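Local coordinates for protein enterochelin esterase (Salmonella enterica subsp. enterica serovar Typhimurium, PDB 3MGA) that probably hydrolyses the ester bonds of ferric enterobactin (enterochelin), a step expected to help release iron from the siderophore, at residues E201-L207 with R282-A286; L343-L347 with L398-P402. The contacts are given in a common frame with arbitrary orientation. Numbering follows the deposited sequence.

Contact 1: residues E201-L207 with R282-A286; sequences ERPLAIL and RTVVA
Strands 204-207 and 284-286 run parallel as neighbours in the central sheet. Their short axes approach to 4.5 Å at 16°. The register pairs Ala205 with Val284 (CA-CA 4.3 Å), Ile206 with Val285 (4.6 Å) and Leu207 with Ala286 (5.0 Å). Backbone angles are extended throughout the paired residues.

Three backbone hydrogen bonds hold the pair. Val284 N donates to Leu204 O (2.9 Å), Ile206 N to Val284 O (2.7 Å) and Ala286 N to Ile206 O (2.7 Å). A water extends the link before the strands pair: it accepts from Leu204 N (2.8 Å) and donates to Thr283 OG1 (3.0 Å). Thr283 OG1 also forms a hydrogen bond with Arg305.

Apolar contacts lie on both faces. Ala205 CB meets Val284 CB at 4.0 Å, on the face that also carries Leu207 and Ala286 and is covered by helix 385-399. Ile206 CB lies 4.4 Å from Val285 CG2 on the other face, under helix 256-273.

Charge closes the N-terminal end. Arg282 (chi1 p, chi2 and chi3 t) reaches back past Pro203, with Arg282 CD 3.7 Å from Pro203 CB. Its NH2 forms a salt bridge with Glu201 OE1 (2.7 Å).

Strand 284-288 carries Gly287 near its end and runs on to Ser289 and Gly291, a GxSxG pattern consistent with the nucleophile elbow of an alpha/beta-hydrolase fold.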
loop_
_atom_site.group_PDB
_atom_site.type_symbol
_atom_site.label_atom_id
_atom_site.label_comp_id
_atom_site.label_asym_id
_atom_site.label_seq_id
_atom_site.Cartn_x
_atom_site.Cartn_y
_atom_site.Cartn_z
ATOM N N GLU A 201 -4.002 9.428 -28.076
ATOM C CA GLU A 201 -4.802 10.144 -27.075
ATOM C C GLU A 201 -4.784 9.405 -25.735
ATOM O O GLU A 201 -5.082 9.987 -24.695
ATOM C CB GLU A 201 -6.243 10.323 -27.564
ATOM C CG GLU A 201 -6.365 11.141 -28.855
ATOM C CD GLU A 201 -5.929 12.596 -28.694
ATOM O OE1 GLU A 201 -5.954 13.122 -27.559
ATOM O OE2 GLU A 201 -5.585 13.227 -29.714
ATOM N N ARG A 202 -4.433 8.123 -25.762
ATOM C CA ARG A 202 -4.360 7.318 -24.538
ATOM C C ARG A 202 -3.512 7.977 -23.473
ATOM O O ARG A 202 -2.388 8.385 -23.748
ATOM C CB ARG A 202 -3.648 6.015 -24.798
ATOM C CG ARG A 202 -4.259 5.002 -25.717
ATOM C CD ARG A 202 -3.094 4.085 -26.028
ATOM N NE ARG A 202 -3.413 2.810 -26.622
ATOM C CZ ARG A 202 -2.491 1.995 -27.118
ATOM N NH1 ARG A 202 -1.212 2.355 -27.128
ATOM N NH2 ARG A 202 -2.847 0.836 -27.643
ATOM N N PRO A 203 -4.037 8.073 -22.248
ATOM C CA PRO A 203 -3.222 8.620 -21.185
ATOM C C PRO A 203 -2.188 7.593 -20.710
ATOM O O PRO A 203 -2.448 6.380 -20.746
ATOM C CB PRO A 203 -4.232 8.851 -20.068
ATOM C CG PRO A 203 -5.292 7.848 -20.314
ATOM C CD PRO A 203 -5.404 7.767 -21.792
ATOM N N LEU A 204 -1.030 8.091 -20.289
ATOM C CA LEU A 204 0.040 7.283 -19.731
ATOM C C LEU A 204 -0.070 7.396 -18.215
ATOM O O LEU A 204 -0.307 8.491 -17.681
ATOM C CB LEU A 204 1.411 7.816 -20.145
ATOM C CG LEU A 204 2.608 7.189 -19.403
ATOM C CD1 LEU A 204 2.731 5.693 -19.722
ATOM C CD2 LEU A 204 3.909 7.902 -19.753
ATOM N N ALA A 205 0.115 6.269 -17.533
ATOM C CA ALA A 205 0.066 6.220 -16.087
ATOM C C ALA A 205 1.290 5.466 -15.603
ATOM O O ALA A 205 1.501 4.309 -15.979
ATOM C CB ALA A 205 -1.222 5.524 -15.614
ATOM N N ILE A 206 2.111 6.120 -14.786
ATOM C CA ILE A 206 3.299 5.479 -14.255
ATOM C C ILE A 206 3.081 5.007 -12.825
ATOM O O ILE A 206 2.704 5.786 -11.946
ATOM C CB ILE A 206 4.504 6.413 -14.283
ATOM C CG1 ILE A 206 4.841 6.793 -15.727
ATOM C CG2 ILE A 206 5.706 5.742 -13.634
ATOM C CD1 ILE A 206 6.040 7.724 -15.837
ATOM N N LEU A 207 3.317 3.720 -12.600
ATOM C CA LEU A 207 3.178 3.141 -11.277
ATOM C C LEU A 207 4.523 2.717 -10.717
ATOM O O LEU A 207 5.204 1.850 -11.275
ATOM C CB LEU A 207 2.198 1.970 -11.270
ATOM C CG LEU A 207 0.697 2.287 -11.298
ATOM C CD1 LEU A 207 0.279 3.069 -12.525
ATOM C CD2 LEU A 207 -0.084 0.994 -11.219
ATOM N N ARG A 282 -3.311 14.526 -18.356
ATOM C CA ARG A 282 -3.801 13.159 -18.141
ATOM C C ARG A 282 -2.668 12.162 -17.955
ATOM O O ARG A 282 -2.872 10.962 -18.099
ATOM C CB ARG A 282 -4.724 12.693 -19.263
ATOM C CG ARG A 282 -4.175 12.796 -20.669
ATOM C CD ARG A 282 -5.110 12.055 -21.593
ATOM N NE ARG A 282 -5.002 12.458 -22.985
ATOM C CZ ARG A 282 -5.843 13.283 -23.606
ATOM N NH1 ARG A 282 -6.889 13.802 -22.976
ATOM N NH2 ARG A 282 -5.643 13.577 -24.884
ATOM N N THR A 283 -1.487 12.672 -17.618
ATOM C CA THR A 283 -0.327 11.853 -17.397
ATOM C C THR A 283 -0.205 11.636 -15.900
ATOM O O THR A 283 0.009 12.584 -15.123
ATOM C CB THR A 283 0.927 12.508 -17.971
ATOM O OG1 THR A 283 0.740 12.725 -19.383
ATOM C CG2 THR A 283 2.137 11.626 -17.753
ATOM N N VAL A 284 -0.338 10.378 -15.494
ATOM C CA VAL A 284 -0.297 10.041 -14.098
ATOM C C VAL A 284 1.002 9.444 -13.606
ATOM O O VAL A 284 1.682 8.711 -14.307
ATOM C CB VAL A 284 -1.419 9.035 -13.748
ATOM C CG1 VAL A 284 -1.224 8.457 -12.315
ATOM C CG2 VAL A 284 -2.787 9.685 -13.910
ATOM N N VAL A 285 1.334 9.800 -12.375
ATOM C CA VAL A 285 2.448 9.239 -11.675
ATOM C C VAL A 285 1.788 8.834 -10.352
ATOM O O VAL A 285 1.217 9.665 -9.637
ATOM C CB VAL A 285 3.606 10.211 -11.519
ATOM C CG1 VAL A 285 4.666 9.603 -10.642
ATOM C CG2 VAL A 285 4.187 10.561 -12.912
ATOM N N ALA A 286 1.802 7.539 -10.075
ATOM C CA ALA A 286 1.173 7.007 -8.879
ATOM C C ALA A 286 2.171 6.196 -8.076
ATOM O O ALA A 286 2.956 5.440 -8.638
ATOM C CB ALA A 286 -0.041 6.140 -9.277
HETATM O O HOH W 1 -0.377 10.619 -21.186
#

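Contact 2: residues L343-L347 with L398-P402; sequences LRIVL and LLWQP
Residues 344-347 form an extended strand. Segment 398-402 is the end of helix 385-399, a break at Trp400, and the start of helix 401-404. The nearest CA pair is Arg344 with Leu399, at 6.3 Å.

Arg344 points its CB toward the helix end and has the largest covered area of any residue here. Its chi1 (-30°) and chi3 (-16°) lie between wells, while chi2 is t (-152°). The guanidinium takes two main-chain carbonyls near its plane: Arg344 NE donates to Leu399 O (3.2 Å) and Arg344 NH2 to Leu398 O (2.9 Å). Leu398 O also accepts from Gln401 N (3.1 Å). Pro402 covers one face of the guanidinium, with Pro402 CD 3.5 Å from Arg344 NH2. The arginine thus binds main-chain carbonyls at the C-terminal end of helix 385-399. This is strand-to-helix packing of the alpha/beta-hydrolase fold, with helix 385-399 lying against the central sheet.

Ile345 points away and its side chain touches Leu367 of helix 354-367. Val346 (chi1 t) faces the helix again. Val346 CG2 touches Leu399 CG at 3.6 Å and Leu398 CB at 4.0 Å. Both leucines are in the mt rotamer, and Leu399 also reaches Cys308 and Leu310 on the adjacent strand 308-312.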
loop_
_atom_site.group_PDB
_atom_site.type_symbol
_atom_site.label_atom_id
_atom_site.label_comp_id
_atom_site.label_asym_id
_atom_site.label_seq_id
_atom_site.Cartn_x
_atom_site.Cartn_y
_atom_site.Cartn_z
ATOM N N LEU A 343 -1.849 21.080 -11.590
ATOM C CA LEU A 343 -1.795 19.679 -11.206
ATOM C C LEU A 343 -3.097 19.212 -10.591
ATOM O O LEU A 343 -3.794 19.985 -9.940
ATOM C CB LEU A 343 -0.689 19.427 -10.173
ATOM C CG LEU A 343 0.774 19.702 -10.523
ATOM C CD1 LEU A 343 1.656 19.364 -9.314
ATOM C CD2 LEU A 343 1.197 18.904 -11.735
ATOM N N ARG A 344 -3.426 17.946 -10.817
ATOM C CA ARG A 344 -4.599 17.343 -10.208
ATOM C C ARG A 344 -3.932 16.376 -9.227
ATOM O O ARG A 344 -3.094 15.577 -9.626
ATOM C CB ARG A 344 -5.489 16.619 -11.220
ATOM C CG ARG A 344 -5.445 17.207 -12.638
ATOM C CD ARG A 344 -6.730 17.014 -13.474
ATOM N NE ARG A 344 -7.673 16.004 -12.969
ATOM C CZ ARG A 344 -8.861 16.304 -12.422
ATOM N NH1 ARG A 344 -9.279 17.574 -12.350
ATOM N NH2 ARG A 344 -9.660 15.343 -11.979
ATOM N N ILE A 345 -4.258 16.471 -7.946
ATOM C CA ILE A 345 -3.593 15.636 -6.955
ATOM C C ILE A 345 -4.545 14.859 -6.064
ATOM O O ILE A 345 -5.476 15.427 -5.498
ATOM C CB ILE A 345 -2.683 16.501 -6.038
ATOM C CG1 ILE A 345 -1.741 17.376 -6.872
ATOM C CG2 ILE A 345 -1.897 15.638 -5.108
ATOM C CD1 ILE A 345 -0.845 18.258 -6.044
ATOM N N VAL A 346 -4.324 13.549 -5.992
ATOM C CA VAL A 346 -5.077 12.678 -5.116
ATOM C C VAL A 346 -4.100 12.419 -3.974
ATOM O O VAL A 346 -2.986 11.936 -4.188
ATOM C CB VAL A 346 -5.484 11.358 -5.779
ATOM C CG1 VAL A 346 -6.040 10.385 -4.725
ATOM C CG2 VAL A 346 -6.497 11.602 -6.889
ATOM N N LEU A 347 -4.504 12.778 -2.767
ATOM C CA LEU A 347 -3.642 12.633 -1.623
ATOM C C LEU A 347 -4.373 11.735 -0.638
ATOM O O LEU A 347 -5.374 12.123 -0.041
ATOM C CB LEU A 347 -3.340 14.026 -1.063
ATOM C CG LEU A 347 -2.122 14.230 -0.171
ATOM C CD1 LEU A 347 -0.856 13.761 -0.870
ATOM C CD2 LEU A 347 -2.016 15.702 0.207
ATOM N N LEU A 398 -10.420 9.282 -10.292
ATOM C CA LEU A 398 -10.483 10.686 -9.907
ATOM C C LEU A 398 -9.589 11.526 -10.799
ATOM O O LEU A 398 -10.034 12.520 -11.381
ATOM C CB LEU A 398 -10.064 10.876 -8.452
ATOM C CG LEU A 398 -11.048 10.295 -7.457
ATOM C CD1 LEU A 398 -10.537 10.478 -6.013
ATOM C CD2 LEU A 398 -12.422 10.970 -7.663
ATOM N N LEU A 399 -8.328 11.128 -10.913
ATOM C CA LEU A 399 -7.393 11.863 -11.756
ATOM C C LEU A 399 -7.846 11.943 -13.223
ATOM O O LEU A 399 -7.581 12.936 -13.892
ATOM C CB LEU A 399 -5.991 11.270 -11.659
ATOM C CG LEU A 399 -5.348 11.440 -10.285
ATOM C CD1 LEU A 399 -4.027 10.686 -10.206
ATOM C CD2 LEU A 399 -5.163 12.920 -9.962
ATOM N N TRP A 400 -8.518 10.907 -13.717
ATOM C CA TRP A 400 -8.988 10.910 -15.105
ATOM C C TRP A 400 -10.476 11.163 -15.237
ATOM O O TRP A 400 -11.043 10.959 -16.302
ATOM C CB TRP A 400 -8.655 9.595 -15.823
ATOM C CG TRP A 400 -7.233 9.391 -16.143
ATOM C CD1 TRP A 400 -6.358 10.324 -16.615
ATOM C CD2 TRP A 400 -6.544 8.145 -16.178
ATOM N NE1 TRP A 400 -5.140 9.750 -16.866
ATOM C CE2 TRP A 400 -5.231 8.406 -16.618
ATOM C CE3 TRP A 400 -6.902 6.829 -15.860
ATOM C CZ2 TRP A 400 -4.279 7.405 -16.746
ATOM C CZ3 TRP A 400 -5.961 5.842 -15.982
ATOM C CH2 TRP A 400 -4.661 6.131 -16.428
ATOM N N GLN A 401 -11.107 11.637 -14.168
ATOM C CA GLN A 401 -12.549 11.903 -14.193
ATOM C C GLN A 401 -13.007 12.732 -15.406
ATOM O O GLN A 401 -14.032 12.421 -15.986
ATOM C CB GLN A 401 -12.995 12.579 -12.902
ATOM C CG GLN A 401 -14.500 12.587 -12.706
ATOM C CD GLN A 401 -14.902 13.205 -11.376
ATOM O OE1 GLN A 401 -15.494 12.539 -10.522
ATOM N NE2 GLN A 401 -14.525 14.462 -11.169
ATOM N N PRO A 402 -12.257 13.789 -15.781
ATOM C CA PRO A 402 -12.689 14.594 -16.942
ATOM C C PRO A 402 -12.817 13.799 -18.246
ATOM O O PRO A 402 -13.808 13.956 -18.954
ATOM C CB PRO A 402 -11.596 15.665 -17.063
ATOM C CG PRO A 402 -11.041 15.795 -15.682
ATOM C CD PRO A 402 -11.115 14.411 -15.077
#

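From the N terminus, the chain first builds two antiparallel sheets, then enters the mixed sheet. Contact 1 closes a loop of 74 residues, mostly helical, that includes strand 236-240 and helix 256-273. Contact 2 opens after it and closes a second loop of 50 residues, through helix 354-367, strand 373-379 and helix 385-399. The loops follow in series; neither nests in nor crosses the other. Both reach the same sheet, with strand 308-312 between strands 284-288 and 344-350. Their centres are about 11 Å apart. Trp400 joins them: its NE1 probably forms a hydrogen bond with Arg282 O (2.9 Å), and its CH2 packs on Ala205 CB (3.6 Å).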